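Local coordinates for protein terminal uridylyltransferase 1 (Trypanosoma brucei, PDB 5HZD) that adds uridines from UTP to the 3' ends of mitochondrial guide RNAs, ribosomal RNAs and some mRNAs and takes part in RNA editing, at residues 193-201 with 269-278. Sequence-based numbering, arbitrary orientation.
Sequences DVVARSIRF and VQPAHDECRP
Val269 CG2 lies over one face of the Phe201 ring, 3.8 Å from its centroid, a CH-pi contact between neighbours of a non-hydrogen-bonded pair. The guanidinium of Arg200 is used at its edge: NH2 donates to Ala272 O at 3.0 Å with the oxygen in the guanidinium plane. The Arg200 side chain gets there by bending at chi2 (114°) and chi3 (49°), from the face it shares with Gln270 across to Ala272. Around the guanidinium of Arg277, Pro271 CD lies over one face and Asp274 O over the opposite one, both toward the rim, while NE bonds to a lone pair of His273 O. Val195 CG1, anti to its backbone nitrogen, presses against His273 CB at 3.3 Å and meets the imidazole obliquely; ND1 of that ring accepts from Cys276 N, nearer the ring plane, and from Glu275 N, well out of it, fixing the turn.

Between the strands, Arg200 and Gln270 exchange two backbone bonds, and Ala272 N reaches Ser198 O at 2.9 Å. Past this point the backbones are bridged by a water, which donates to Val195 O and Cys276 O and accepts from His273 N. Ala196 O touches Pro278 CD at 3.3 Å, and Asp193 OD1 receives Ala196 N in an Asx motif. Helix 209-223 packs on Phe201, and helix 247-254 on Ile199 and Val269. Strand 267-271 edges a four-stranded antiparallel sheet inserted between palm strands 174-177 and 285-288, consistent with the middle domain of editing TUTases.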
loop_
_atom_site.group_PDB
_atom_site.type_symbol
_atom_site.label_atom_id
_atom_site.label_comp_id
_atom_site.label_asym_id
_atom_site.label_seq_id
_atom_site.Cartn_x
_atom_site.Cartn_y
_atom_site.Cartn_z
ATOM N N ASP A 193 -28.171 0.257 8.313
ATOM C CA ASP A 193 -28.481 1.471 9.047
ATOM C C ASP A 193 -29.055 2.545 8.126
ATOM O O ASP A 193 -28.426 2.972 7.143
ATOM C CB ASP A 193 -27.257 2.005 9.783
ATOM C CG ASP A 193 -27.523 3.341 10.450
ATOM O OD1 ASP A 193 -27.290 4.378 9.797
ATOM O OD2 ASP A 193 -27.968 3.353 11.620
ATOM N N VAL A 194 -30.251 2.988 8.480
ATOM C CA VAL A 194 -31.058 3.837 7.616
ATOM C C VAL A 194 -30.488 5.258 7.444
ATOM O O VAL A 194 -30.522 5.816 6.351
ATOM C CB VAL A 194 -32.516 3.859 8.119
ATOM C CG1 VAL A 194 -32.568 4.292 9.576
ATOM C CG2 VAL A 194 -33.380 4.755 7.255
ATOM N N VAL A 195 -29.973 5.838 8.518
ATOM C CA VAL A 195 -29.448 7.206 8.483
ATOM C C VAL A 195 -28.252 7.334 7.530
ATOM O O VAL A 195 -28.116 8.317 6.796
ATOM C CB VAL A 195 -29.022 7.636 9.904
ATOM C CG1 VAL A 195 -28.417 8.997 9.891
ATOM C CG2 VAL A 195 -30.224 7.605 10.840
ATOM N N ALA A 196 -27.387 6.330 7.543
ATOM C CA ALA A 196 -26.212 6.341 6.679
ATOM C C ALA A 196 -26.559 6.239 5.190
ATOM O O ALA A 196 -25.777 6.668 4.333
ATOM C CB ALA A 196 -25.267 5.226 7.077
ATOM N N ARG A 197 -27.720 5.674 4.867
ATOM C CA ARG A 197 -28.133 5.610 3.469
ATOM C C ARG A 197 -29.221 6.623 3.157
ATOM O O ARG A 197 -29.950 6.473 2.177
ATOM C CB ARG A 197 -28.544 4.195 3.042
ATOM C CG ARG A 197 -29.566 3.521 3.934
ATOM C CD ARG A 197 -29.608 2.019 3.641
ATOM N NE ARG A 197 -30.435 1.314 4.615
ATOM C CZ ARG A 197 -31.755 1.187 4.519
ATOM N NH1 ARG A 197 -32.402 1.713 3.487
ATOM N NH2 ARG A 197 -32.431 0.530 5.450
ATOM N N SER A 198 -29.283 7.673 3.965
ATOM C CA SER A 198 -30.198 8.787 3.704
ATOM C C SER A 198 -29.456 10.076 3.385
ATOM O O SER A 198 -28.357 10.321 3.894
ATOM C CB SER A 198 -31.096 9.036 4.904
ATOM O OG SER A 198 -31.827 7.848 5.219
ATOM N N ILE A 199 -30.075 10.903 2.553
ATOM C CA ILE A 199 -29.486 12.185 2.159
ATOM C C ILE A 199 -30.537 13.282 2.246
ATOM O O ILE A 199 -31.734 13.013 2.362
ATOM C CB ILE A 199 -28.936 12.140 0.715
ATOM C CG1 ILE A 199 -30.067 11.802 -0.258
ATOM C CG2 ILE A 199 -27.785 11.125 0.598
ATOM C CD1 ILE A 199 -29.620 11.687 -1.704
ATOM N N ARG A 200 -30.094 14.528 2.169
ATOM C CA ARG A 200 -30.980 15.657 2.263
ATOM C C ARG A 200 -30.636 16.646 1.168
ATOM O O ARG A 200 -29.477 17.026 1.027
ATOM C CB ARG A 200 -30.731 16.357 3.583
ATOM C CG ARG A 200 -31.927 17.048 4.124
ATOM C CD ARG A 200 -32.375 16.384 5.421
ATOM N NE ARG A 200 -31.262 16.187 6.343
ATOM C CZ ARG A 200 -30.635 17.167 6.986
ATOM N NH1 ARG A 200 -30.998 18.431 6.807
ATOM N NH2 ARG A 200 -29.634 16.879 7.807
ATOM N N PHE A 201 -31.641 17.081 0.425
ATOM C CA PHE A 201 -31.431 18.183 -0.495
ATOM C C PHE A 201 -31.968 19.465 0.134
ATOM O O PHE A 201 -33.149 19.533 0.459
ATOM C CB PHE A 201 -32.190 17.906 -1.787
ATOM C CG PHE A 201 -31.689 16.709 -2.541
ATOM C CD1 PHE A 201 -32.154 15.429 -2.240
ATOM C CD2 PHE A 201 -30.775 16.866 -3.585
ATOM C CE1 PHE A 201 -31.682 14.330 -2.943
ATOM C CE2 PHE A 201 -30.316 15.774 -4.300
ATOM C CZ PHE A 201 -30.765 14.499 -3.978
ATOM N N VAL A 269 -26.740 19.129 -1.644
ATOM C CA VAL A 269 -27.050 17.809 -1.077
ATOM C C VAL A 269 -25.906 17.315 -0.210
ATOM O O VAL A 269 -24.725 17.559 -0.499
ATOM C CB VAL A 269 -27.369 16.790 -2.196
ATOM C CG1 VAL A 269 -26.131 16.555 -3.052
ATOM C CG2 VAL A 269 -27.856 15.442 -1.615
ATOM N N GLN A 270 -26.247 16.626 0.873
ATOM C CA GLN A 270 -25.219 15.941 1.645
ATOM C C GLN A 270 -25.868 14.813 2.428
ATOM O O GLN A 270 -27.087 14.701 2.436
ATOM C CB GLN A 270 -24.502 16.920 2.568
ATOM C CG GLN A 270 -25.343 17.552 3.633
ATOM C CD GLN A 270 -24.527 18.576 4.401
ATOM O OE1 GLN A 270 -23.778 19.349 3.798
ATOM N NE2 GLN A 270 -24.637 18.567 5.729
ATOM N N PRO A 271 -25.064 13.937 3.051
ATOM C CA PRO A 271 -25.717 12.890 3.854
ATOM C C PRO A 271 -26.584 13.486 4.958
ATOM O O PRO A 271 -26.294 14.587 5.444
ATOM C CB PRO A 271 -24.533 12.147 4.466
ATOM C CG PRO A 271 -23.410 12.337 3.432
ATOM C CD PRO A 271 -23.600 13.741 2.954
ATOM N N ALA A 272 -27.642 12.769 5.345
ATOM C CA ALA A 272 -28.575 13.265 6.352
ATOM C C ALA A 272 -27.932 13.440 7.732
ATOM O O ALA A 272 -28.434 14.194 8.555
ATOM C CB ALA A 272 -29.800 12.349 6.439
ATOM N N HIS A 273 -26.811 12.764 7.967
ATOM C CA HIS A 273 -26.116 12.842 9.253
ATOM C C HIS A 273 -24.649 13.206 9.100
ATOM O O HIS A 273 -23.990 12.764 8.159
ATOM C CB HIS A 273 -26.207 11.496 9.972
ATOM C CG HIS A 273 -25.901 11.567 11.435
ATOM N ND1 HIS A 273 -24.654 11.287 11.950
ATOM C CD2 HIS A 273 -26.686 11.873 12.495
ATOM C CE1 HIS A 273 -24.678 11.434 13.261
ATOM N NE2 HIS A 273 -25.900 11.785 13.618
ATOM N N ASP A 274 -24.132 13.990 10.040
ATOM C CA ASP A 274 -22.759 14.492 9.957
ATOM C C ASP A 274 -21.674 13.462 10.227
ATOM O O ASP A 274 -20.544 13.638 9.775
ATOM C CB ASP A 274 -22.558 15.692 10.888
ATOM C CG ASP A 274 -23.198 16.957 10.356
ATOM O OD1 ASP A 274 -23.478 17.019 9.139
ATOM O OD2 ASP A 274 -23.414 17.896 11.153
ATOM N N GLU A 275 -21.996 12.404 10.968
ATOM C CA GLU A 275 -20.999 11.373 11.278
ATOM C C GLU A 275 -21.353 9.991 10.726
ATOM O O GLU A 275 -20.476 9.257 10.260
ATOM C CB GLU A 275 -20.762 11.269 12.789
ATOM C CG GLU A 275 -20.080 12.480 13.404
ATOM C CD GLU A 275 -19.380 12.154 14.713
ATOM O OE1 GLU A 275 -19.501 11.003 15.193
ATOM O OE2 GLU A 275 -18.703 13.052 15.262
ATOM N N CYS A 276 -22.636 9.645 10.784
ATOM C CA CYS A 276 -23.114 8.359 10.292
ATOM C C CYS A 276 -23.375 8.423 8.782
ATOM O O CYS A 276 -24.443 8.857 8.344
ATOM C CB CYS A 276 -24.397 7.984 11.025
ATOM S SG CYS A 276 -24.952 6.319 10.702
ATOM N N ARG A 277 -22.402 7.966 7.999
ATOM C CA ARG A 277 -22.385 8.245 6.562
ATOM C C ARG A 277 -21.946 7.022 5.769
ATOM O O ARG A 277 -21.450 6.033 6.349
ATOM C CB ARG A 277 -21.408 9.410 6.321
ATOM C CG ARG A 277 -21.903 10.763 6.870
ATOM C CD ARG A 277 -20.877 11.873 6.660
ATOM N NE ARG A 277 -21.551 13.168 6.583
ATOM C CZ ARG A 277 -20.965 14.280 6.143
ATOM N NH1 ARG A 277 -19.682 14.243 5.785
ATOM N NH2 ARG A 277 -21.653 15.419 6.078
ATOM N N PRO A 278 -22.105 7.074 4.438
ATOM C CA PRO A 278 -21.574 6.021 3.566
ATOM C C PRO A 278 -20.062 5.748 3.758
ATOM O O PRO A 278 -19.302 6.644 4.183
ATOM C CB PRO A 278 -21.822 6.580 2.163
ATOM C CG PRO A 278 -23.079 7.418 2.341
ATOM C CD PRO A 278 -22.907 8.070 3.685
HETATM O O HOH W 1 -26.146 10.207 6.606
#